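Uncharacterized protein (Bacteroides eggerthii, PDB 4FTD) is of unknown function but may take part in carbohydrate metabolism, and combines a six-bladed beta-propeller with an immunoglobulin-like domain. Local coordinates at residues A[260-265]-A[271-276]; A[300-305]-A[311-316]. All blocks are in the same frame, centred on the assembly; numbering follows the deposited sequence.

Contact 1: A[260-265]-A[271-276]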
loop_
_atom_site.group_PDB
_atom_site.type_symbol
_atom_site.label_atom_id
_atom_site.label_comp_id
_atom_site.label_asym_id
_atom_site.label_seq_id
_atom_site.Cartn_x
_atom_site.Cartn_y
_atom_site.Cartn_z
ATOM N N PHE A 260 -16.288 10.268 -8.741
ATOM C CA PHE A 260 -15.893 11.647 -9.091
ATOM C C PHE A 260 -14.451 11.642 -9.580
ATOM O O PHE A 260 -13.629 10.897 -9.063
ATOM C CB PHE A 260 -15.893 12.515 -7.866
ATOM C CG PHE A 260 -17.234 12.691 -7.255
ATOM C CD1 PHE A 260 -18.201 13.426 -7.917
ATOM C CD2 PHE A 260 -17.555 12.084 -6.032
ATOM C CE1 PHE A 260 -19.481 13.596 -7.357
ATOM C CE2 PHE A 260 -18.827 12.240 -5.474
ATOM C CZ PHE A 260 -19.791 12.992 -6.137
ATOM N N ILE A 261 -14.148 12.520 -10.517
ATOM C CA ILE A 261 -12.791 12.797 -10.888
ATOM C C ILE A 261 -12.499 14.242 -10.373
ATOM O O ILE A 261 -13.233 15.204 -10.662
ATOM C CB ILE A 261 -12.563 12.699 -12.381
ATOM C CG1 ILE A 261 -13.142 11.385 -12.932
ATOM C CG2 ILE A 261 -11.032 12.825 -12.664
ATOM C CD1 ILE A 261 -13.421 11.348 -14.429
ATOM N N PHE A 262 -11.412 14.396 -9.643
ATOM C CA PHE A 262 -10.997 15.696 -9.142
ATOM C C PHE A 262 -9.837 16.208 -9.998
ATOM O O PHE A 262 -8.817 15.518 -10.117
ATOM C CB PHE A 262 -10.531 15.595 -7.704
ATOM C CG PHE A 262 -11.633 15.255 -6.712
ATOM C CD1 PHE A 262 -11.909 13.933 -6.379
ATOM C CD2 PHE A 262 -12.318 16.260 -6.058
ATOM C CE1 PHE A 262 -12.869 13.634 -5.440
ATOM C CE2 PHE A 262 -13.327 15.955 -5.159
ATOM C CZ PHE A 262 -13.585 14.631 -4.849
ATOM N N PHE A 263 -9.959 17.447 -10.470
ATOM C CA PHE A 263 -8.938 18.067 -11.311
ATOM C C PHE A 263 -8.559 19.407 -10.720
ATOM O O PHE A 263 -9.350 20.359 -10.766
ATOM C CB PHE A 263 -9.447 18.299 -12.703
ATOM C CG PHE A 263 -9.769 17.061 -13.502
ATOM C CD1 PHE A 263 -8.780 16.270 -14.049
ATOM C CD2 PHE A 263 -11.091 16.755 -13.778
ATOM C CE1 PHE A 263 -9.109 15.212 -14.893
ATOM C CE2 PHE A 263 -11.435 15.744 -14.608
ATOM C CZ PHE A 263 -10.456 14.967 -15.181
ATOM N N GLY A 264 -7.370 19.509 -10.158
ATOM C CA GLY A 264 -6.935 20.818 -9.591
ATOM C C GLY A 264 -6.405 21.762 -10.657
ATOM O O GLY A 264 -5.710 21.334 -11.556
ATOM N N ASP A 265 -6.683 23.047 -10.546
ATOM C CA ASP A 265 -6.157 24.005 -11.525
ATOM C C ASP A 265 -4.661 24.189 -11.285
ATOM O O ASP A 265 -4.145 23.905 -10.174
ATOM C CB ASP A 265 -6.938 25.329 -11.605
ATOM C CG ASP A 265 -6.792 26.234 -10.394
ATOM O OD1 ASP A 265 -6.626 25.739 -9.284
ATOM O OD2 ASP A 265 -6.926 27.475 -10.543
ATOM N N PHE A 271 -10.454 22.893 -7.249
ATOM C CA PHE A 271 -10.634 21.627 -7.923
ATOM C C PHE A 271 -11.969 21.662 -8.641
ATOM O O PHE A 271 -12.934 22.184 -8.123
ATOM C CB PHE A 271 -10.706 20.478 -6.927
ATOM C CG PHE A 271 -9.386 20.042 -6.386
ATOM C CD1 PHE A 271 -8.921 20.535 -5.196
ATOM C CD2 PHE A 271 -8.622 19.120 -7.061
ATOM C CE1 PHE A 271 -7.714 20.134 -4.695
ATOM C CE2 PHE A 271 -7.414 18.711 -6.565
ATOM C CZ PHE A 271 -6.958 19.215 -5.376
ATOM N N LEU A 272 -12.009 21.090 -9.829
ATOM C CA LEU A 272 -13.243 20.716 -10.515
ATOM C C LEU A 272 -13.531 19.305 -10.042
ATOM O O LEU A 272 -12.695 18.445 -10.173
ATOM C CB LEU A 272 -13.066 20.705 -12.038
ATOM C CG LEU A 272 -12.702 22.082 -12.627
ATOM C CD1 LEU A 272 -12.665 22.011 -14.156
ATOM C CD2 LEU A 272 -13.640 23.201 -12.135
ATOM N N LYS A 273 -14.681 19.104 -9.411
ATOM C CA LYS A 273 -15.186 17.783 -9.018
ATOM C C LYS A 273 -16.172 17.329 -10.110
ATOM O O LYS A 273 -17.281 17.823 -10.188
ATOM C CB LYS A 273 -15.894 17.836 -7.650
ATOM C CG LYS A 273 -16.418 16.478 -7.235
ATOM C CD LYS A 273 -16.835 16.385 -5.785
ATOM C CE LYS A 273 -18.206 16.986 -5.556
ATOM N NZ LYS A 273 -18.834 16.325 -4.395
ATOM N N VAL A 274 -15.771 16.367 -10.914
ATOM C CA VAL A 274 -16.535 15.929 -12.110
ATOM C C VAL A 274 -17.235 14.595 -11.826
ATOM O O VAL A 274 -16.571 13.599 -11.643
ATOM C CB VAL A 274 -15.595 15.791 -13.294
ATOM C CG1 VAL A 274 -16.351 15.353 -14.560
ATOM C CG2 VAL A 274 -14.882 17.126 -13.558
ATOM N N PRO A 275 -18.581 14.577 -11.748
ATOM C CA PRO A 275 -19.218 13.283 -11.432
ATOM C C PRO A 275 -19.265 12.334 -12.619
ATOM O O PRO A 275 -19.419 12.776 -13.756
ATOM C CB PRO A 275 -20.659 13.656 -11.033
ATOM C CG PRO A 275 -20.633 15.147 -10.854
ATOM C CD PRO A 275 -19.571 15.664 -11.796
ATOM N N ILE A 276 -19.143 11.043 -12.323
ATOM C CA ILE A 276 -19.185 9.996 -13.330
ATOM C C ILE A 276 -20.079 8.883 -12.782
ATOM O O ILE A 276 -20.040 8.599 -11.598
ATOM C CB ILE A 276 -17.756 9.534 -13.744
ATOM C CG1 ILE A 276 -17.825 8.504 -14.879
ATOM C CG2 ILE A 276 -17.020 8.908 -12.613
ATOM C CD1 ILE A 276 -16.572 8.442 -15.736
#
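K273 reaches between F260 and F262 because its CG stands anti to the backbone N (chi1 -180°), while both phenylalanines carry CG anti to their own carbonyl carbons. The near-straight first two torsions of the lysine bring CD over one face of the F260 ring, 4.0 Å from the centroid as a CH-pi contact. The bend at chi3 (79°) then carries CE and NZ along the ring, and NZ completes a cation-pi interaction over the same face at 4.2 Å from the centroid, 23° off the ring normal. On its other flank the lysine chain runs alongside F262, with K273 CD 3.6 Å from F262 CE2. P275 adds its CB against F260 CE1. At the non-hydrogen-bonded pair next to the turn, the F271 ring settles against the backbone of G264, CD2 lying 3.4 Å from G264 N. The other face of the sheet carries I261, F263, L272 and V274; there V274 CG2 meets the F263 ring edge-on, 3.8 Å from CD2, while I261 CG2 lies over a face of that ring. Two hydrogen-bonded pairs, I261 with V274 and F263 with L272, hold the antiparallel strands in register; V274 N to I261 O is 2.8 Å. These are the two central strands of a four-stranded propeller blade, flanked by strands 250-253 and 281-291. K273 NZ also forms a salt bridge with E325, so the ammonium is paired with a carboxylate and also faces an aromatic ring, which probably lowers the cost of burying it.

Contact 2: A[300-305]-A[311-316]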
loop_
_atom_site.group_PDB
_atom_site.type_symbol
_atom_site.label_atom_id
_atom_site.label_comp_id
_atom_site.label_asym_id
_atom_site.label_seq_id
_atom_site.Cartn_x
_atom_site.Cartn_y
_atom_site.Cartn_z
ATOM N N THR A 300 -1.033 17.579 -6.640
ATOM C CA THR A 300 -1.992 17.401 -5.532
ATOM C C THR A 300 -3.022 16.354 -5.966
ATOM O O THR A 300 -3.240 16.148 -7.178
ATOM C CB THR A 300 -2.690 18.736 -5.184
ATOM O OG1 THR A 300 -3.546 18.589 -4.047
ATOM C CG2 THR A 300 -3.465 19.282 -6.399
ATOM N N ASN A 301 -3.627 15.685 -4.985
ATOM C CA ASN A 301 -4.565 14.629 -5.235
ATOM C C ASN A 301 -5.559 14.531 -4.126
ATOM O O ASN A 301 -5.254 14.860 -3.003
ATOM C CB ASN A 301 -3.862 13.267 -5.301
ATOM C CG ASN A 301 -2.921 13.094 -6.498
ATOM O OD1 ASN A 301 -1.726 13.192 -6.330
ATOM N ND2 ASN A 301 -3.462 12.824 -7.697
ATOM N N VAL A 302 -6.706 13.979 -4.470
ATOM C CA VAL A 302 -7.869 13.773 -3.603
ATOM C C VAL A 302 -8.415 12.351 -3.876
ATOM O O VAL A 302 -8.980 12.092 -4.954
ATOM C CB VAL A 302 -8.992 14.837 -3.844
ATOM C CG1 VAL A 302 -10.200 14.555 -2.936
ATOM C CG2 VAL A 302 -8.510 16.277 -3.570
ATOM N N TYR A 303 -8.257 11.440 -2.916
ATOM C CA TYR A 303 -8.663 10.043 -3.080
ATOM C C TYR A 303 -9.560 9.549 -1.947
ATOM O O TYR A 303 -9.289 9.747 -0.743
ATOM C CB TYR A 303 -7.447 9.089 -3.229
ATOM C CG TYR A 303 -6.766 9.169 -4.583
ATOM C CD1 TYR A 303 -7.414 8.759 -5.731
ATOM C CD2 TYR A 303 -5.478 9.588 -4.706
ATOM C CE1 TYR A 303 -6.833 8.857 -6.980
ATOM C CE2 TYR A 303 -4.876 9.697 -5.930
ATOM C CZ TYR A 303 -5.537 9.311 -7.072
ATOM O OH TYR A 303 -4.901 9.421 -8.277
ATOM N N ARG A 304 -10.658 8.933 -2.366
ATOM C CA ARG A 304 -11.684 8.381 -1.483
ATOM C C ARG A 304 -11.130 7.320 -0.541
ATOM O O ARG A 304 -10.352 6.502 -0.938
ATOM C CB ARG A 304 -12.809 7.776 -2.318
ATOM C CG ARG A 304 -14.075 7.457 -1.548
ATOM C CD ARG A 304 -15.202 7.118 -2.505
ATOM N NE ARG A 304 -16.379 6.692 -1.766
ATOM C CZ ARG A 304 -17.459 6.110 -2.292
ATOM N NH1 ARG A 304 -17.548 5.855 -3.598
ATOM N NH2 ARG A 304 -18.469 5.764 -1.493
ATOM N N VAL A 305 -11.520 7.394 0.715
ATOM C CA VAL A 305 -11.164 6.391 1.716
ATOM C C VAL A 305 -12.179 5.261 1.622
ATOM O O VAL A 305 -13.332 5.449 1.971
ATOM C CB VAL A 305 -11.203 7.009 3.114
ATOM C CG1 VAL A 305 -10.984 5.951 4.202
ATOM C CG2 VAL A 305 -10.142 8.081 3.173
ATOM N N TYR A 311 -12.457 11.553 2.082
ATOM C CA TYR A 311 -11.337 11.521 1.127
ATOM C C TYR A 311 -10.077 12.010 1.805
ATOM O O TYR A 311 -10.151 12.694 2.842
ATOM C CB TYR A 311 -11.623 12.455 -0.073
ATOM C CG TYR A 311 -12.849 12.062 -0.874
ATOM C CD1 TYR A 311 -14.151 12.231 -0.358
ATOM C CD2 TYR A 311 -12.717 11.497 -2.142
ATOM C CE1 TYR A 311 -15.262 11.828 -1.085
ATOM C CE2 TYR A 311 -13.828 11.113 -2.875
ATOM C CZ TYR A 311 -15.094 11.278 -2.344
ATOM O OH TYR A 311 -16.176 10.856 -3.073
ATOM N N LEU A 312 -8.928 11.680 1.213
ATOM C CA LEU A 312 -7.662 12.189 1.691
ATOM C C LEU A 312 -7.153 13.136 0.611
ATOM O O LEU A 312 -7.121 12.806 -0.548
ATOM C CB LEU A 312 -6.669 11.084 1.988
ATOM C CG LEU A 312 -6.935 10.114 3.125
ATOM C CD1 LEU A 312 -5.718 9.196 3.211
ATOM C CD2 LEU A 312 -7.165 10.868 4.442
ATOM N N TRP A 313 -6.808 14.349 1.018
ATOM C CA TRP A 313 -6.238 15.345 0.144
ATOM C C TRP A 313 -4.818 15.621 0.597
ATOM O O TRP A 313 -4.565 15.775 1.782
ATOM C CB TRP A 313 -7.054 16.624 0.259
ATOM C CG TRP A 313 -6.522 17.840 -0.443
ATOM C CD1 TRP A 313 -5.840 17.882 -1.633
ATOM C CD2 TRP A 313 -6.712 19.195 -0.054
ATOM N NE1 TRP A 313 -5.557 19.166 -1.981
ATOM C CE2 TRP A 313 -6.106 20.004 -1.048
ATOM C CE3 TRP A 313 -7.323 19.815 1.045
ATOM C CZ2 TRP A 313 -6.078 21.391 -0.976
ATOM C CZ3 TRP A 313 -7.306 21.220 1.119
ATOM C CH2 TRP A 313 -6.690 21.989 0.110
ATOM N N SER A 314 -3.893 15.626 -0.348
ATOM C CA SER A 314 -2.554 16.103 -0.094
ATOM C C SER A 314 -1.956 16.761 -1.332
ATOM O O SER A 314 -2.484 16.641 -2.476
ATOM C CB SER A 314 -1.633 15.005 0.463
ATOM O OG SER A 314 -1.116 14.167 -0.567
ATOM N N GLY A 315 -0.858 17.476 -1.068
ATOM C CA GLY A 315 -0.104 18.218 -2.072
ATOM C C GLY A 315 1.309 18.505 -1.570
ATOM O O GLY A 315 1.710 18.066 -0.472
ATOM N N ILE A 316 2.050 19.264 -2.355
ATOM C CA ILE A 316 3.452 19.530 -2.077
ATOM C C ILE A 316 3.656 20.137 -0.703
ATOM O O ILE A 316 4.513 19.673 0.049
ATOM C CB ILE A 316 4.138 20.338 -3.220
ATOM C CG1 ILE A 316 4.063 19.556 -4.556
ATOM C CG2 ILE A 316 5.587 20.616 -2.885
ATOM C CD1 ILE A 316 4.662 18.152 -4.546
#
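The Y311 ring has R304 over one face, with CG 4.2 Å from the ring centroid in a CH-pi contact, and the guanidinium plane is turned 26° from the ring. The arginine chain is extended from CG to NE, which carries it past the phenol toward its own loop, where NE bonds to T308 O. V302 CG1 packs on Y311 CB at the base of the ring, and F262 of the preceding blade meets Y311 edge-to-face. The W313 indole is used at its edge: N301 O lies in its plane, and NE1 gives a hydrogen bond to T300 OG1 at 2.9 Å, bent to 136° at the hydrogen. V302 CG2 touches the same indole at CD1, 3.7 Å away, so this valine has one methyl for each aromatic residue. With OG1 anti to the backbone N (chi1 -176°), T300 turns its hydroxyl across to the partner strand and donates to S314 O at 2.7 Å, from above the carbonyl plane. S314 O also accepts from N301 N, nearly along the C=O axis, and thus takes two donors. Backbone pairs N301 with S314 and Y303 with L312 tie the antiparallel strands, the bond from L312 N to Y303 O being 2.8 Å. Beyond the last pair, V305 CG2 rests on L312 CG, next to the turn. Strands 300-304 and 311-315 are the first two of a four-stranded propeller blade. The chain of hydrogen bonds from the indole NH through the T300 hydroxyl to S314 O satisfies buried polar groups in sequence; by accepting one bond and donating the next, T300 fixes the rotation of its hydroxyl and probably helps hold the W313 ring in place.

How the contacts relate
From the N terminus the chain passes through the immunoglobulin-like region and the earlier propeller blades before reaching contact 1, which closes the short loop between strands 259-264 and 270-277. Strand 281-291 then completes that blade, and contact 2 closes the next hairpin, between strands 300-304 and 311-315. The two loops follow in series, neither nested nor crossed, with centres about 12 Å apart. Their aromatic side chains mesh between consecutive blades: F271 CE1 lies 3.6 Å from W313 NE1, and F260 CD2 lies 3.5 Å from Y311 OH. E325, beyond strand 318-323, touches side chains of both hairpins and so further joins the two blades.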